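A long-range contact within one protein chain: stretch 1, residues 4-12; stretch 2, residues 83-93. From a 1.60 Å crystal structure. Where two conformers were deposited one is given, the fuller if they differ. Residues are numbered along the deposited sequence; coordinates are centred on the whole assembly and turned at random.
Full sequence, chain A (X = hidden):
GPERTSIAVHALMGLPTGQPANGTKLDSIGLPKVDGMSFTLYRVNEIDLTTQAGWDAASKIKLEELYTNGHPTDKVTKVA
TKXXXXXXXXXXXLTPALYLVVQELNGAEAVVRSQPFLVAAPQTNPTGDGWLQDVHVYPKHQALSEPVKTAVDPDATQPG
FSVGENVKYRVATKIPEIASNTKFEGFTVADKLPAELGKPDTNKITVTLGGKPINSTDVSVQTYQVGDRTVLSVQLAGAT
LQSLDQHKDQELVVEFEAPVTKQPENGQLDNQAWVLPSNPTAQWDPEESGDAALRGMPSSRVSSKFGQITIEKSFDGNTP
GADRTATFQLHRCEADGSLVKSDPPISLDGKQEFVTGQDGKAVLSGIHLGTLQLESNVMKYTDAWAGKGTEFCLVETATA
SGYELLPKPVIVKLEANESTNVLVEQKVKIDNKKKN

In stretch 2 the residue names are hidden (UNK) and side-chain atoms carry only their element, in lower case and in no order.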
# COMPACT_ATOMS: atom_id res chain seq x y z
N ARG A 4 -36.81 27.90 6.31
CA ARG A 4 -35.70 26.89 6.48
C ARG A 4 -35.18 26.37 5.14
O ARG A 4 -35.94 26.06 4.23
CB ARG A 4 -36.13 25.74 7.41
CG ARG A 4 -36.52 26.33 8.77
CD ARG A 4 -36.33 25.39 9.93
NE ARG A 4 -34.93 25.13 10.28
CZ ARG A 4 -34.10 26.01 10.85
NH1 ARG A 4 -34.48 27.26 11.08
NH2 ARG A 4 -32.86 25.63 11.15
N THR A 5 -33.86 26.26 5.06
CA THR A 5 -33.18 26.12 3.80
C THR A 5 -32.39 24.81 3.82
O THR A 5 -32.29 24.16 4.86
CB THR A 5 -32.29 27.37 3.56
OG1 THR A 5 -32.01 27.53 2.16
CG2 THR A 5 -30.99 27.29 4.35
N SER A 6 -31.84 24.42 2.68
CA SER A 6 -30.94 23.27 2.63
C SER A 6 -29.88 23.49 1.57
O SER A 6 -30.08 24.26 0.63
CB SER A 6 -31.69 21.96 2.37
OG SER A 6 -32.23 21.91 1.06
N ILE A 7 -28.73 22.86 1.79
CA ILE A 7 -27.64 22.81 0.82
C ILE A 7 -27.38 21.37 0.45
O ILE A 7 -27.04 20.54 1.29
CB ILE A 7 -26.36 23.51 1.34
CG1 ILE A 7 -26.65 24.99 1.59
CG2 ILE A 7 -25.23 23.38 0.31
CD1 ILE A 7 -25.72 25.63 2.59
N ALA A 8 -27.55 21.07 -0.84
CA ALA A 8 -27.26 19.77 -1.41
C ALA A 8 -25.91 19.86 -2.10
O ALA A 8 -25.77 20.58 -3.12
CB ALA A 8 -28.34 19.41 -2.40
N VAL A 9 -24.92 19.16 -1.55
CA VAL A 9 -23.58 19.13 -2.13
C VAL A 9 -23.45 17.90 -3.03
O VAL A 9 -23.53 16.78 -2.57
CB VAL A 9 -22.46 19.07 -1.06
CG1 VAL A 9 -21.11 19.15 -1.72
CG2 VAL A 9 -22.61 20.19 -0.03
N HIS A 10 -23.16 18.16 -4.31
CA HIS A 10 -22.86 17.12 -5.28
C HIS A 10 -21.37 17.14 -5.62
O HIS A 10 -20.86 18.09 -6.19
CB HIS A 10 -23.68 17.36 -6.54
CG HIS A 10 -25.15 17.50 -6.31
ND1 HIS A 10 -25.97 16.41 -6.09
CD2 HIS A 10 -25.94 18.59 -6.23
CE1 HIS A 10 -27.21 16.83 -5.93
NE2 HIS A 10 -27.22 18.15 -6.00
N ALA A 11 -20.67 16.05 -5.32
CA ALA A 11 -19.26 15.98 -5.49
C ALA A 11 -18.96 15.47 -6.87
O ALA A 11 -19.18 14.31 -7.17
CB ALA A 11 -18.67 15.04 -4.44
N LEU A 12 -18.48 16.35 -7.74
CA LEU A 12 -18.21 16.01 -9.14
C LEU A 12 -16.75 15.65 -9.35
O LEU A 12 -15.85 16.37 -8.87
CB LEU A 12 -18.56 17.21 -10.01
CG LEU A 12 -20.01 17.25 -10.45
CD1 LEU A 12 -21.02 16.87 -9.38
CD2 LEU A 12 -20.31 18.58 -11.16
N UNK A 83 -21.06 12.33 4.27
CA UNK A 83 -20.57 11.80 3.02
C UNK A 83 -21.68 11.80 1.97
O UNK A 83 -22.87 11.66 2.27
c UNK A 83 -18.68 10.36 3.89
n UNK A 83 -16.94 9.42 6.17
c UNK A 83 -16.89 8.87 4.79
c UNK A 83 -20.03 10.39 3.22
c UNK A 83 -18.26 8.93 4.20
N UNK A 84 -21.30 11.99 0.72
CA UNK A 84 -22.29 11.92 -0.35
C UNK A 84 -22.80 10.46 -0.48
O UNK A 84 -22.05 9.48 -0.28
c UNK A 84 -21.37 13.91 -1.60
c UNK A 84 -21.68 12.39 -1.67
o UNK A 84 -20.47 11.66 -1.92
N UNK A 85 -24.08 10.35 -0.74
CA UNK A 85 -24.71 9.07 -1.05
C UNK A 85 -25.75 9.37 -2.11
O UNK A 85 -26.44 10.40 -2.03
o UNK A 85 -23.53 6.22 -0.25
c UNK A 85 -24.77 5.96 -0.33
c UNK A 85 -25.33 8.45 0.20
o UNK A 85 -25.18 4.84 -0.67
c UNK A 85 -25.85 7.02 0.00
N UNK A 86 -25.84 8.51 -3.12
CA UNK A 86 -26.71 8.79 -4.27
C UNK A 86 -26.34 10.09 -4.97
O UNK A 86 -27.22 10.79 -5.52
N UNK A 87 -25.05 10.43 -4.91
CA UNK A 87 -24.48 11.58 -5.56
C UNK A 87 -24.61 12.89 -4.79
O UNK A 87 -24.20 13.92 -5.29
N UNK A 88 -25.14 12.85 -3.58
CA UNK A 88 -25.41 14.08 -2.85
C UNK A 88 -25.20 13.96 -1.34
O UNK A 88 -25.48 12.92 -0.76
c UNK A 88 -27.05 16.01 -2.67
c UNK A 88 -27.93 13.62 -2.54
c UNK A 88 -26.84 14.56 -3.14
N UNK A 89 -24.67 15.02 -0.73
CA UNK A 89 -24.69 15.18 0.73
C UNK A 89 -25.61 16.35 0.97
O UNK A 89 -25.24 17.48 0.65
c UNK A 89 -23.29 15.46 1.27
N UNK A 90 -26.81 16.07 1.46
CA UNK A 90 -27.81 17.12 1.74
C UNK A 90 -27.83 17.56 3.21
O UNK A 90 -28.16 16.76 4.11
c UNK A 90 -30.22 17.79 1.37
n UNK A 90 -33.77 18.36 0.16
c UNK A 90 -29.22 16.67 1.33
c UNK A 90 -31.54 17.45 0.71
c UNK A 90 -32.59 18.47 1.03
N UNK A 91 -27.53 18.83 3.45
CA UNK A 91 -27.59 19.43 4.78
C UNK A 91 -28.93 20.16 4.86
O UNK A 91 -29.09 21.20 4.25
c UNK A 91 -23.29 18.53 5.97
c UNK A 91 -25.07 19.72 4.90
c UNK A 91 -24.51 19.14 6.03
c UNK A 91 -22.61 18.43 4.76
c UNK A 91 -23.16 18.98 3.63
c UNK A 91 -24.38 19.62 3.70
c UNK A 91 -26.41 20.39 4.98
N UNK A 92 -29.87 19.58 5.60
CA UNK A 92 -31.28 19.97 5.58
C UNK A 92 -31.62 20.75 6.86
O UNK A 92 -30.86 20.72 7.82
c UNK A 92 -32.14 18.70 5.45
c UNK A 92 -33.56 18.98 4.89
o UNK A 92 -34.01 20.14 4.81
o UNK A 92 -34.24 17.98 4.54
N UNK A 93 -32.75 21.47 6.84
CA UNK A 93 -33.28 22.18 8.02
C UNK A 93 -32.30 23.26 8.55
O UNK A 93 -32.05 23.36 9.76
o UNK A 93 -35.56 22.39 9.80
c UNK A 93 -33.63 21.14 9.11
n UNK A 93 -34.46 21.22 11.38
c UNK A 93 -34.63 21.65 10.13

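Position 83 carries four carbons in a row ending in a nitrogen and touches nothing on stretch 1; this is Lys 83. At position 84 the CB bears one oxygen and one carbon, and the latter, a methyl, faces stretch 1. This is Thr 84, whose CG2 lies 3.7 Å from Val 9 O and 4.1 Å from Ala 11 CB. Position 85 has three carbons, the third holding two oxygens, out of reach of stretch 1: Glu 85.

Positions 86 and 87 have no side-chain atoms, and both have positive phi (58° and 84°), which favours glycine. They are Gly 86 and Gly 87, the central pair of a type I' turn that starts at Glu 85 and ends at position 88. Gly 87 O accepts a hydrogen bond from His 10 ND1 at 3.2 Å, near the plane of the imidazole.

Position 88 shows a CB with two carbons; one of them approaches Ala 8 CB at 3.6 Å and His 10 CE1 at 3.4 Å. It is Val 88, and the atom is CG2. Position 89 has a single carbon, its CB 4.4 Å from Val 9 CB, hence Ala 89. At position 90 four carbons in a row again end in nitrogen, fully extended, and the last carbon passes 3.5 Å from Ser 6 OG. This is Lys 90, the carbon being CE. Position 91 has one carbon followed by a six-carbon ring without oxygen, the mark of Phe 91; its CE2 lies 3.9 Å from Val 9 CG2, which meets the ring at its edge.

Position 92 has two carbons, the second with two oxygens, one 3.8 Å from Ser 6 CB: Asp 92, through OD1. Position 93 also has two carbons, but the second carries one oxygen and one nitrogen, and the oxygen receives a 2.9 Å hydrogen bond from Arg 4 NE. It is Asn 93, through OD1.

The contact is an antiparallel strand pairing. Ile 7 and Phe 91 exchange two backbone hydrogen bonds (N to O 3.0 Å, O to N 2.8 Å), as do Val 9 and Ala 89 (both 2.8 Å), while Ala 8 faces Lys 90 between them without such bonds. Ile 7, Val 9, Ala 89 and Phe 91 share one face of the sheet. Polar clasps extend the pairing: beyond Val 9, His 10 holds the turn, and beyond Ile 7, Arg 4 NH2 reaches Asn 93 O at 2.8 Å.

Stretch 2 (83-93) KTEGGVAKFDN
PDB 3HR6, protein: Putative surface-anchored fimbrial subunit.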